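Local atomic coordinates of protein P47 (Clostridium botulinum, PDB entry 6EKT), a protein that may be part of a progenitor complex that protects botulinum neurotoxin type A2 in the host gut, and folds like tubular lipid-binding proteins. Residues A[28-34]-A[237-243]; A[75-81]-A[196-200]; A[403-407]-A[430-434]. All coordinates share one frame; numbering follows the deposited sequence.

Contact 1: residues A[28-34]-A[237-243]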
ATOM      1  N   ASP A  28      -7.965   1.634   0.751  1.00 21.02           N
ATOM      2  CA  ASP A  28      -7.621   0.193   0.712  1.00 21.57           C
ATOM      3  C   ASP A  28      -6.153  -0.122   0.511  1.00 21.69           C
ATOM      4  O   ASP A  28      -5.592  -0.947   1.243  1.00 21.22           O
ATOM      5  CB  ASP A  28      -8.457  -0.551  -0.354  1.00 22.41           C
ATOM      6  CG  ASP A  28      -9.933  -0.488  -0.085  1.00 22.95           C
ATOM      7  OD1 ASP A  28     -10.354  -0.428   1.108  1.00 23.72           O
ATOM      8  OD2 ASP A  28     -10.681  -0.444  -1.062  1.00 23.14           O
ATOM      9  N   ILE A  29      -5.527   0.492  -0.500  1.00 21.38           N
ATOM     10  CA  ILE A  29      -4.104   0.267  -0.779  1.00 21.11           C
ATOM     11  C   ILE A  29      -3.517   1.602  -1.130  1.00 21.14           C
ATOM     12  O   ILE A  29      -4.094   2.343  -1.938  1.00 21.46           O
ATOM     13  CB  ILE A  29      -3.818  -0.734  -1.943  1.00 21.90           C
ATOM     14  CG1 ILE A  29      -4.641  -2.024  -1.770  1.00 22.25           C
ATOM     15  CG2 ILE A  29      -2.315  -1.035  -2.029  1.00 22.38           C
ATOM     16  CD1 ILE A  29      -4.508  -3.035  -2.920  1.00 23.08           C
ATOM     17  N   VAL A  30      -2.392   1.911  -0.493  1.00 20.75           N
ATOM     18  CA  VAL A  30      -1.717   3.210  -0.687  1.00 21.42           C
ATOM     19  C   VAL A  30      -0.333   2.901  -1.235  1.00 22.43           C
ATOM     20  O   VAL A  30       0.350   2.001  -0.708  1.00 23.25           O
ATOM     21  CB  VAL A  30      -1.634   4.013   0.636  1.00 21.22           C
ATOM     22  CG1 VAL A  30      -0.889   5.326   0.422  1.00 21.98           C
ATOM     23  CG2 VAL A  30      -3.020   4.316   1.157  1.00 21.12           C
ATOM     24  N   TYR A  31       0.067   3.622  -2.293  1.00 22.25           N
ATOM     25  CA  TYR A  31       1.358   3.421  -2.942  1.00 23.57           C
ATOM     26  C   TYR A  31       2.188   4.680  -2.830  1.00 23.75           C
ATOM     27  O   TYR A  31       1.667   5.769  -3.040  1.00 23.19           O
ATOM     28  CB  TYR A  31       1.149   3.116  -4.425  1.00 24.20           C
ATOM     29  CG  TYR A  31       0.206   1.955  -4.695  1.00 24.29           C
ATOM     30  CD1 TYR A  31      -1.178   2.147  -4.730  1.00 24.29           C
ATOM     31  CD2 TYR A  31       0.707   0.665  -4.956  1.00 25.37           C
ATOM     32  CE1 TYR A  31      -2.048   1.095  -4.993  1.00 24.33           C
ATOM     33  CE2 TYR A  31      -0.158  -0.415  -5.223  1.00 25.72           C
ATOM     34  CZ  TYR A  31      -1.523  -0.185  -5.250  1.00 25.73           C
ATOM     35  OH  TYR A  31      -2.384  -1.213  -5.493  1.00 26.03           O
ATOM     36  N   GLY A  32       3.472   4.540  -2.501  1.00 24.99           N
ATOM     37  CA  GLY A  32       4.356   5.724  -2.403  1.00 24.55           C
ATOM     38  C   GLY A  32       5.716   5.608  -3.073  1.00 26.21           C
ATOM     39  O   GLY A  32       6.298   4.514  -3.145  1.00 26.07           O
ATOM     40  N   CYS A  33       6.222   6.745  -3.560  1.00 26.47           N
ATOM     41  CA  CYS A  33       7.576   6.833  -4.122  1.00 28.92           C
ATOM     42  C   CYS A  33       8.236   8.133  -3.702  1.00 29.38           C
ATOM     43  O   CYS A  33       7.589   9.188  -3.650  1.00 28.61           O
ATOM     44  CB  CYS A  33       7.571   6.725  -5.652  1.00 29.65           C
ATOM     45  SG  CYS A  33       9.215   6.646  -6.426  0.98 32.00           S
ATOM     46  N   SER A  34       9.522   8.024  -3.384  1.00 31.12           N
ATOM     47  CA  SER A  34      10.376   9.149  -3.012  1.00 32.38           C
ATOM     48  C   SER A  34      10.535  10.106  -4.199  1.00 32.77           C
ATOM     49  O   SER A  34      10.690   9.658  -5.347  1.00 32.34           O
ATOM     50  CB  SER A  34      11.736   8.587  -2.564  1.00 34.87           C
ATOM     51  OG  SER A  34      12.731   9.593  -2.482  1.00 37.64           O
ATOM     52  N   GLU A 237      12.724   3.889  -0.655  1.00 37.60           N
ATOM     53  CA  GLU A 237      12.500   4.536  -1.936  1.00 36.78           C
ATOM     54  C   GLU A 237      11.076   4.337  -2.461  1.00 34.73           C
ATOM     55  O   GLU A 237      10.482   5.258  -3.012  1.00 32.93           O
ATOM     56  CB  GLU A 237      13.529   4.020  -2.942  1.00 39.35           C
ATOM     57  CG  GLU A 237      14.905   4.630  -2.679  1.00 42.39           C
ATOM     58  CD  GLU A 237      16.025   4.048  -3.512  1.00 45.41           C
ATOM     59  OE1 GLU A 237      15.811   3.057  -4.242  1.00 46.58           O
ATOM     60  OE2 GLU A 237      17.139   4.603  -3.422  1.00 47.31           O
ATOM     61  N   VAL A 238      10.545   3.125  -2.297  1.00 34.10           N
ATOM     62  CA  VAL A 238       9.206   2.762  -2.786  1.00 33.36           C
ATOM     63  C   VAL A 238       8.499   1.991  -1.660  1.00 31.72           C
ATOM     64  O   VAL A 238       9.136   1.264  -0.910  1.00 32.38           O
ATOM     65  CB  VAL A 238       9.265   1.906  -4.092  1.00 35.38           C
ATOM     66  CG1 VAL A 238       7.872   1.511  -4.576  1.00 34.51           C
ATOM     67  CG2 VAL A 238       9.940   2.674  -5.222  1.00 37.49           C
ATOM     68  N   GLY A 239       7.192   2.174  -1.531  1.00 29.68           N
ATOM     69  CA  GLY A 239       6.445   1.442  -0.530  1.00 28.81           C
ATOM     70  C   GLY A 239       4.996   1.262  -0.888  1.00 27.71           C
ATOM     71  O   GLY A 239       4.462   1.953  -1.755  1.00 27.24           O
ATOM     72  N   LEU A 240       4.350   0.323  -0.210  1.00 26.88           N
ATOM     73  CA  LEU A 240       2.914   0.245  -0.294  1.00 26.90           C
ATOM     74  C   LEU A 240       2.343  -0.245   1.022  1.00 25.98           C
ATOM     75  O   LEU A 240       3.020  -0.944   1.778  1.00 25.86           O
ATOM     76  CB  LEU A 240       2.454  -0.595  -1.493  1.00 29.29           C
ATOM     77  CG  LEU A 240       2.661  -2.102  -1.614  1.00 30.63           C
ATOM     78  CD1 LEU A 240       1.790  -2.834  -0.622  1.00 31.57           C
ATOM     79  CD2 LEU A 240       2.261  -2.565  -3.002  1.00 32.52           C
ATOM     80  N   LEU A 241       1.105   0.145   1.273  1.00 24.63           N
ATOM     81  CA  LEU A 241       0.402  -0.203   2.483  1.00 24.23           C
ATOM     82  C   LEU A 241      -0.934  -0.807   2.112  1.00 23.66           C
ATOM     83  O   LEU A 241      -1.729  -0.204   1.387  1.00 23.29           O
ATOM     84  CB  LEU A 241       0.205   1.038   3.371  1.00 23.50           C
ATOM     85  CG  LEU A 241      -0.445   0.821   4.742  1.00 24.28           C
ATOM     86  CD1 LEU A 241       0.405  -0.110   5.608  1.00 24.51           C
ATOM     87  CD2 LEU A 241      -0.661   2.178   5.439  1.00 24.47           C
ATOM     88  N   ILE A 242      -1.172  -2.006   2.626  1.00 23.58           N
ATOM     89  CA  ILE A 242      -2.428  -2.731   2.414  1.00 23.08           C
ATOM     90  C   ILE A 242      -3.261  -2.679   3.699  1.00 21.92           C
ATOM     91  O   ILE A 242      -2.725  -2.917   4.780  1.00 22.83           O
ATOM     92  CB  ILE A 242      -2.109  -4.193   2.029  1.00 24.20           C
ATOM     93  CG1 ILE A 242      -1.356  -4.220   0.695  1.00 24.89           C
ATOM     94  CG2 ILE A 242      -3.369  -5.046   1.895  1.00 24.64           C
ATOM     95  CD1 ILE A 242      -0.435  -5.420   0.544  1.00 26.85           C
ATOM     96  N   SER A 243      -4.570  -2.441   3.574  1.00 20.86           N
ATOM     97  CA  SER A 243      -5.462  -2.358   4.733  1.00 20.88           C
ATOM     98  C   SER A 243      -5.472  -3.688   5.522  1.00 20.94           C
ATOM     99  O   SER A 243      -5.180  -4.766   4.975  1.00 20.95           O
ATOM    100  CB  SER A 243      -6.899  -2.023   4.319  1.00 21.29           C
ATOM    101  OG  SER A 243      -7.518  -3.141   3.668  1.00 21.32           O
TER
HETATM  102  O   HOH W   1     -10.023  -2.434   2.904  1.00 29.15           O
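G32 and G239 form a pair of opposed glycines midway along two antiparallel strands, which removes every side chain from that position on one face of the sheet. Two backbone bonds join them: G32 N gives an almost straight bond to G239 O (2.9 Å, 173° at the hydrogen), and G239 N answers to G32 O at 3.0 Å. V30 and L241 make the neighbouring reciprocal pair, their side chains lying on the same face as the bare glycine position. S243 N to D28 O closes one end of the pairing and S34 N to E237 O the other. The opposite face carries I29 against I242, Y31 against L240 and C33 against V238. Y31 and L240 run side by side in one direction. L240 CG sits between its own backbone N and carbonyl carbon (chi1 68°), a turn that sets L240 CD2 beside the ring, 3.9 Å from Y31 CE2. At the next pair C33 SG meets V238 CG2 at 4.2 Å. The strands lie in the middle of a six-stranded antiparallel sheet, flanked by strands 208-214 and 430-434, and W413 of another sheet packs on C33 and V238. Toward strand 208-214, D28 and I29 together face S213 in a classic beta bulge. At the D28-S243 end of the pairing a water donates to D28 OD1 (2.7 Å) and accepts from S243 OG (2.7 Å). The D28 carboxylate also pairs with R218 and takes the N-H of V215, while S243 OG caps the following helix at L246 N.

Contact 2: residues A[75-81]-A[196-200]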
ATOM      1  N   ASN A  75       9.531  20.426  -2.288  1.00 34.91           N
ATOM      2  CA  ASN A  75       8.438  20.314  -1.319  1.00 38.17           C
ATOM      3  C   ASN A  75       7.514  21.524  -1.346  1.00 39.70           C
ATOM      4  O   ASN A  75       7.818  22.527  -1.990  1.00 39.98           O
ATOM      5  CB  ASN A  75       8.971  20.041   0.099  1.00 39.48           C
ATOM      6  CG  ASN A  75       9.460  18.608   0.265  1.00 41.03           C
ATOM      7  OD1 ASN A  75       8.956  17.682  -0.377  1.00 39.82           O
ATOM      8  ND2 ASN A  75      10.447  18.420   1.128  1.00 43.50           N
ATOM      9  N   GLY A  76       6.375  21.405  -0.668  1.00 41.53           N
ATOM     10  CA  GLY A  76       5.481  22.537  -0.468  1.00 43.70           C
ATOM     11  C   GLY A  76       4.250  22.427  -1.332  1.00 45.21           C
ATOM     12  O   GLY A  76       3.273  23.152  -1.132  1.00 44.43           O
ATOM     13  N   GLY A  77       4.312  21.512  -2.300  1.00 48.12           N
ATOM     14  CA  GLY A  77       3.174  21.155  -3.129  1.00 49.47           C
ATOM     15  C   GLY A  77       1.962  20.812  -2.285  1.00 51.21           C
ATOM     16  O   GLY A  77       2.030  19.998  -1.355  1.00 52.87           O
ATOM     17  N   SER A  78       0.882  21.437  -2.642  1.00 52.06           N
ATOM     18  CA  SER A  78      -0.338  21.270  -1.976  1.00 52.49           C
ATOM     19  C   SER A  78      -1.110  20.210  -2.678  1.00 52.05           C
ATOM     20  O   SER A  78      -1.152  20.200  -3.894  1.00 51.61           O
ATOM     21  CB  SER A  78      -1.121  22.559  -2.112  1.00 51.83           C
ATOM     22  OG  SER A  78      -1.113  23.048  -3.443  1.00 53.70           O
ATOM     23  N   SER A  79      -1.704  19.321  -1.909  1.00 47.57           N
ATOM     24  CA  SER A  79      -2.596  18.313  -2.441  1.00 47.25           C
ATOM     25  C   SER A  79      -2.182  17.592  -3.717  1.00 45.74           C
ATOM     26  O   SER A  79      -1.211  16.879  -3.693  1.00 43.73           O
ATOM     27  CB  SER A  79      -4.015  18.891  -2.575  1.00 47.90           C
ATOM     28  OG  SER A  79      -4.152  19.769  -3.640  1.00 48.80           O
ATOM     29  N   ASN A  80      -2.921  17.842  -4.794  1.00 41.56           N
ATOM     30  CA  ASN A  80      -2.711  17.223  -6.061  1.00 41.29           C
ATOM     31  C   ASN A  80      -1.863  18.005  -7.050  1.00 37.30           C
ATOM     32  O   ASN A  80      -1.975  17.815  -8.189  1.00 37.09           O
ATOM     33  CB  ASN A  80      -4.021  16.806  -6.691  1.00 44.32           C
ATOM     34  CG  ASN A  80      -5.025  17.910  -6.707  1.00 46.25           C
ATOM     35  OD1 ASN A  80      -4.723  18.986  -7.094  1.00 46.30           O
ATOM     36  ND2 ASN A  80      -6.236  17.623  -6.304  1.00 49.23           N
ATOM     37  N   PHE A  81      -1.078  18.925  -6.558  1.00 34.38           N
ATOM     38  CA  PHE A  81      -0.073  19.643  -7.354  1.00 32.79           C
ATOM     39  C   PHE A  81       1.313  19.157  -6.970  1.00 32.32           C
ATOM     40  O   PHE A  81       1.570  18.836  -5.802  1.00 33.42           O
ATOM     41  CB  PHE A  81      -0.109  21.159  -7.056  1.00 31.83           C
ATOM     42  CG  PHE A  81      -1.291  21.879  -7.628  1.00 31.68           C
ATOM     43  CD1 PHE A  81      -2.478  22.000  -6.887  1.00 31.46           C
ATOM     44  CD2 PHE A  81      -1.211  22.482  -8.890  1.00 31.43           C
ATOM     45  CE1 PHE A  81      -3.564  22.694  -7.410  1.00 31.97           C
ATOM     46  CE2 PHE A  81      -2.299  23.163  -9.420  1.00 31.73           C
ATOM     47  CZ  PHE A  81      -3.478  23.267  -8.676  1.00 31.70           C
ATOM     48  N   PHE A 196      -4.158  11.152  -6.324  1.00 25.57           N
ATOM     49  CA  PHE A 196      -2.760  11.524  -6.061  1.00 25.49           C
ATOM     50  C   PHE A 196      -2.639  12.535  -4.914  1.00 25.40           C
ATOM     51  O   PHE A 196      -3.433  13.481  -4.830  1.00 23.94           O
ATOM     52  CB  PHE A 196      -2.073  12.096  -7.330  1.00 26.46           C
ATOM     53  CG  PHE A 196      -0.796  12.842  -7.026  1.00 26.10           C
ATOM     54  CD1 PHE A 196       0.359  12.148  -6.655  1.00 26.65           C
ATOM     55  CD2 PHE A 196      -0.771  14.243  -7.030  1.00 26.29           C
ATOM     56  CE1 PHE A 196       1.537  12.829  -6.321  1.00 26.86           C
ATOM     57  CE2 PHE A 196       0.405  14.935  -6.695  1.00 26.31           C
ATOM     58  CZ  PHE A 196       1.553  14.222  -6.336  1.00 26.85           C
ATOM     59  N   VAL A 197      -1.636  12.353  -4.045  1.00 25.57           N
ATOM     60  CA  VAL A 197      -1.381  13.279  -2.932  1.00 25.78           C
ATOM     61  C   VAL A 197       0.118  13.409  -2.739  1.00 25.31           C
ATOM     62  O   VAL A 197       0.807  12.388  -2.698  1.00 23.58           O
ATOM     63  CB  VAL A 197      -1.984  12.756  -1.590  1.00 27.04           C
ATOM     64  CG1 VAL A 197      -1.831  13.789  -0.478  1.00 29.22           C
ATOM     65  CG2 VAL A 197      -3.454  12.452  -1.747  1.00 28.88           C
ATOM     66  N   TYR A 198       0.619  14.651  -2.629  1.00 25.53           N
ATOM     67  CA  TYR A 198       2.034  14.896  -2.302  1.00 26.48           C
ATOM     68  C   TYR A 198       2.167  15.076  -0.807  1.00 26.24           C
ATOM     69  O   TYR A 198       1.323  15.717  -0.209  1.00 27.10           O
ATOM     70  CB  TYR A 198       2.581  16.149  -3.019  1.00 27.51           C
ATOM     71  CG  TYR A 198       4.085  16.304  -2.864  1.00 28.98           C
ATOM     72  CD1 TYR A 198       4.646  17.004  -1.783  1.00 29.78           C
ATOM     73  CD2 TYR A 198       4.951  15.705  -3.777  1.00 30.58           C
ATOM     74  CE1 TYR A 198       6.031  17.114  -1.643  1.00 31.63           C
ATOM     75  CE2 TYR A 198       6.324  15.810  -3.642  1.00 32.16           C
ATOM     76  CZ  TYR A 198       6.857  16.518  -2.586  1.00 32.12           C
ATOM     77  OH  TYR A 198       8.225  16.584  -2.484  1.00 34.12           O
ATOM     78  N   TYR A 199       3.228  14.534  -0.211  1.00 27.07           N
ATOM     79  CA  TYR A 199       3.418  14.568   1.242  1.00 27.62           C
ATOM     80  C   TYR A 199       4.819  15.039   1.597  1.00 29.62           C
ATOM     81  O   TYR A 199       5.791  14.552   1.015  1.00 29.86           O
ATOM     82  CB  TYR A 199       3.180  13.159   1.839  1.00 26.90           C
ATOM     83  CG  TYR A 199       3.436  13.030   3.334  1.00 26.90           C
ATOM     84  CD1 TYR A 199       4.717  12.704   3.819  1.00 27.60           C
ATOM     85  CD2 TYR A 199       2.401  13.211   4.268  1.00 26.78           C
ATOM     86  CE1 TYR A 199       4.967  12.569   5.178  1.00 28.56           C
ATOM     87  CE2 TYR A 199       2.647  13.086   5.642  1.00 27.45           C
ATOM     88  CZ  TYR A 199       3.932  12.761   6.090  1.00 28.47           C
ATOM     89  OH  TYR A 199       4.195  12.618   7.437  1.00 29.71           O
ATOM     90  N   SER A 200       4.911  15.947   2.575  1.00 32.37           N
ATOM     91  CA  SER A 200       6.194  16.460   3.101  1.00 34.77           C
ATOM     92  C   SER A 200       6.526  15.874   4.481  1.00 37.56           C
ATOM     93  O   SER A 200       5.847  16.184   5.462  1.00 37.89           O
ATOM     94  CB  SER A 200       6.179  17.994   3.162  1.00 38.20           C
ATOM     95  OG  SER A 200       5.984  18.563   1.867  1.00 39.29           O
TER
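N75 and Y198 meet through a very short hydrogen bond, Y198 OH donating to N75 OD1 at 2.5 Å. The amide oxygen comes in at the edge of the phenol, near the ring plane, but the amide itself is turned 59° from the ring, and the two side chains are set roughly perpendicular. Y198 reaches N75 because its CG stands anti to its backbone N (chi1 -171°), which carries the ring alongside G76 and G77; Y198 CD1 lies 4.0 Å from G77 O. The second bond is made by the backbone, Y198 N to S79 O at 3.1 Å, with 162° at the hydrogen. F196 adds a nonpolar contact: its CD2 is 3.7 Å from N80 CA, with the carbonyl carbon of N80 at the ring edge, while Y198 N lies over one face of the same ring, near its rim. Beyond N75, S200 OG approaches N75 CB at 3.8 Å.

S79 O is presented by a type II' beta turn from S78 to F81, closed by F81 N to S78 O at 3.0 Å; S79 takes the first corner, with the positive phi that a II' turn requires. The amide of N75 is held from its other end by D206 O, which receives ND2, and N80 OD1 accepts from K112. L82 and L209 pack on both F196 and Y198, and L113 on F196. V197 and Y199 bond through their backbones to strand 208-214, whereas Y198 N turns to the other side of its strand. The arrangement is that of an outermost sheet strand, 193-199, met by the hairpin loop between strands 72-74 and 81-88 of a second antiparallel sheet.

Contact 3: residues A[403-407]-A[430-434]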
ATOM      1  N   PHE A 403       5.986 -10.667  -2.562  1.00 33.97           N
ATOM      2  CA  PHE A 403       5.977  -9.241  -2.203  1.00 32.85           C
ATOM      3  C   PHE A 403       6.519  -8.351  -3.325  1.00 33.41           C
ATOM      4  O   PHE A 403       5.996  -7.245  -3.550  1.00 31.89           O
ATOM      5  CB  PHE A 403       6.726  -9.019  -0.881  1.00 32.62           C
ATOM      6  CG  PHE A 403       6.204  -9.874   0.283  1.00 32.28           C
ATOM      7  CD1 PHE A 403       4.836 -10.167   0.411  1.00 31.01           C
ATOM      8  CD2 PHE A 403       7.083 -10.347   1.267  1.00 32.72           C
ATOM      9  CE1 PHE A 403       4.360 -10.937   1.472  1.00 30.17           C
ATOM     10  CE2 PHE A 403       6.607 -11.111   2.339  1.00 32.67           C
ATOM     11  CZ  PHE A 403       5.244 -11.399   2.438  1.00 31.02           C
ATOM     12  N   VAL A 404       7.537  -8.845  -4.034  1.00 34.67           N
ATOM     13  CA  VAL A 404       8.044  -8.149  -5.239  1.00 36.81           C
ATOM     14  C   VAL A 404       6.907  -8.025  -6.258  1.00 36.80           C
ATOM     15  O   VAL A 404       6.682  -6.934  -6.793  1.00 36.38           O
ATOM     16  CB  VAL A 404       9.310  -8.821  -5.849  1.00 38.70           C
ATOM     17  CG1 VAL A 404       9.660  -8.234  -7.211  1.00 40.59           C
ATOM     18  CG2 VAL A 404      10.498  -8.673  -4.912  1.00 39.26           C
ATOM     19  N   ASP A 405       6.196  -9.133  -6.509  1.00 36.50           N
ATOM     20  CA  ASP A 405       5.026  -9.116  -7.402  1.00 37.10           C
ATOM     21  C   ASP A 405       3.942  -8.139  -6.948  1.00 34.96           C
ATOM     22  O   ASP A 405       3.397  -7.400  -7.776  1.00 34.68           O
ATOM     23  CB  ASP A 405       4.420 -10.510  -7.604  1.00 38.65           C
ATOM     24  CG  ASP A 405       5.355 -11.466  -8.330  1.00 41.51           C
ATOM     25  OD1 ASP A 405       6.331 -11.039  -8.981  1.00 43.70           O
ATOM     26  OD2 ASP A 405       5.113 -12.679  -8.231  1.00 43.32           O
ATOM     27  N   LEU A 406       3.645  -8.119  -5.647  1.00 33.82           N
ATOM     28  CA  LEU A 406       2.667  -7.160  -5.119  1.00 32.29           C
ATOM     29  C   LEU A 406       3.073  -5.726  -5.426  1.00 32.31           C
ATOM     30  O   LEU A 406       2.270  -4.931  -5.936  1.00 31.62           O
ATOM     31  CB  LEU A 406       2.419  -7.337  -3.603  1.00 31.68           C
ATOM     32  CG  LEU A 406       1.768  -8.638  -3.121  1.00 32.01           C
ATOM     33  CD1 LEU A 406       1.383  -8.516  -1.656  1.00 30.49           C
ATOM     34  CD2 LEU A 406       0.547  -9.050  -3.940  1.00 32.40           C
ATOM     35  N   ILE A 407       4.336  -5.409  -5.163  1.00 32.78           N
ATOM     36  CA  ILE A 407       4.782  -4.028  -5.314  1.00 33.29           C
ATOM     37  C   ILE A 407       4.893  -3.638  -6.810  1.00 33.36           C
ATOM     38  O   ILE A 407       4.841  -2.458  -7.138  1.00 31.64           O
ATOM     39  CB  ILE A 407       6.009  -3.726  -4.399  1.00 34.69           C
ATOM     40  CG1 ILE A 407       6.058  -2.235  -4.001  1.00 36.97           C
ATOM     41  CG2 ILE A 407       7.284  -4.294  -4.994  1.00 36.44           C
ATOM     42  CD1 ILE A 407       7.038  -1.904  -2.881  1.00 37.84           C
ATOM     43  N   PHE A 430      -0.438  -3.710   6.449  1.00 23.17           N
ATOM     44  CA  PHE A 430       0.721  -4.487   6.038  1.00 24.54           C
ATOM     45  C   PHE A 430       1.558  -3.681   5.040  1.00 25.11           C
ATOM     46  O   PHE A 430       1.052  -3.280   3.988  1.00 24.71           O
ATOM     47  CB  PHE A 430       0.239  -5.825   5.444  1.00 25.74           C
ATOM     48  CG  PHE A 430       1.325  -6.834   5.213  1.00 27.12           C
ATOM     49  CD1 PHE A 430       1.941  -7.492   6.292  1.00 28.00           C
ATOM     50  CD2 PHE A 430       1.713  -7.173   3.913  1.00 28.39           C
ATOM     51  CE1 PHE A 430       2.935  -8.444   6.067  1.00 29.00           C
ATOM     52  CE2 PHE A 430       2.705  -8.134   3.686  1.00 29.57           C
ATOM     53  CZ  PHE A 430       3.311  -8.772   4.763  1.00 29.63           C
ATOM     54  N   CYS A 431       2.833  -3.465   5.365  1.00 25.48           N
ATOM     55  CA  CYS A 431       3.661  -2.526   4.593  1.00 26.71           C
ATOM     56  C   CYS A 431       4.859  -3.223   3.981  1.00 27.26           C
ATOM     57  O   CYS A 431       5.646  -3.852   4.691  1.00 28.95           O
ATOM     58  CB  CYS A 431       4.094  -1.349   5.458  1.00 26.29           C
ATOM     59  SG  CYS A 431       5.084  -0.121   4.574  1.00 27.42           S
ATOM     60  N   ILE A 432       4.953  -3.130   2.664  1.00 27.17           N
ATOM     61  CA  ILE A 432       6.066  -3.684   1.890  1.00 28.77           C
ATOM     62  C   ILE A 432       6.862  -2.482   1.362  1.00 28.81           C
ATOM     63  O   ILE A 432       6.280  -1.592   0.761  1.00 28.31           O
ATOM     64  CB  ILE A 432       5.553  -4.557   0.719  1.00 28.90           C
ATOM     65  CG1 ILE A 432       4.782  -5.786   1.257  1.00 29.52           C
ATOM     66  CG2 ILE A 432       6.704  -4.986  -0.193  1.00 30.97           C
ATOM     67  CD1 ILE A 432       3.919  -6.499   0.221  1.00 29.91           C
ATOM     68  N   GLN A 433       8.172  -2.461   1.602  1.00 29.90           N
ATOM     69  CA  GLN A 433       9.027  -1.357   1.126  1.00 30.83           C
ATOM     70  C   GLN A 433      10.161  -1.945   0.307  1.00 32.63           C
ATOM     71  O   GLN A 433      10.602  -3.088   0.567  1.00 32.18           O
ATOM     72  CB  GLN A 433       9.584  -0.539   2.291  1.00 31.30           C
ATOM     73  CG  GLN A 433       8.546   0.203   3.129  1.00 30.77           C
ATOM     74  CD  GLN A 433       9.019   0.474   4.553  1.00 32.06           C
ATOM     75  OE1 GLN A 433       9.862  -0.250   5.083  1.00 34.36           O
ATOM     76  NE2 GLN A 433       8.483   1.519   5.178  1.00 31.46           N
ATOM     77  N   GLY A 434      10.611  -1.180  -0.686  1.00 33.71           N
ATOM     78  CA  GLY A 434      11.689  -1.610  -1.581  1.00 35.99           C
ATOM     79  C   GLY A 434      12.576  -0.506  -2.151  1.00 38.52           C
ATOM     80  O   GLY A 434      12.352   0.696  -1.923  1.00 37.01           O
TER
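F403 and F430 bring their rings together obliquely, the planes inclined at 59° and the centroids 5.7 Å apart. F403 CE1 arrives at the edge of F430, near its plane, 3.9 Å from F430 CE2, and the F403 CZ and F430 CZ atoms follow at 4.0 Å. F430 is stacked in addition on the ring of F247, so an aromatic partner lies along its ring plane and another over a face. Against F403 also lies the end of I432, whose CD1 is 3.8 Å from F403 CD1.

I432 carries most of the remaining contact. Its CG1 lies anti to its carbonyl carbon (chi1 -64°) and the chain then runs on extended, which pushes CD1 out from the strand into the angle between F403 and L406; L406 CD1 meets I432 CD1 at 3.7 Å. Its other branch turns toward I407, with I432 CG2 at 4.1 Å from I407 CD1. I407 and I432 pass alongside one another in opposing senses, and this takes I407 CD1 on to the strand backbone, 3.7 Å from I432 O and close to the N of G434. F403 and I407 are one helical turn apart, joined by I407 N to F403 O, so both can reach the same strand residue. The side chains that meet are all nonpolar and buried.

The short helix lies across the strand at nearly a right angle (88°), the segment axes 9.1 Å apart. M251 of helix 244-252 packs on F403, L406 and F430, V424 of strand 421-426 touches both phenylalanines, and I407 continues onto V238 and L240 of strand 238-242.

Contacts 1 and 3 adjoin in one sheet, their centres about 8 Å apart. Strands 238-242 and 430-434 are neighbours, probably hydrogen-bonded from G434 N to V238 O and from L240 N to I432 O, both at 2.9 Å. I407 of helix 403-409 touches V238, L240 and I432, placing the helix on the face that carries Y31 and L240. Contact 2 sits on strand 193-199, at one edge of the same sheet, with centres about 15 Å from contact 1 and 23 Å from contact 3. Strand 208-214 lies between contacts 1 and 2. D206, just before that strand, bonds to both S34 and N75, giving these two contacts a shared partner although their nearest atoms remain about 7 Å apart.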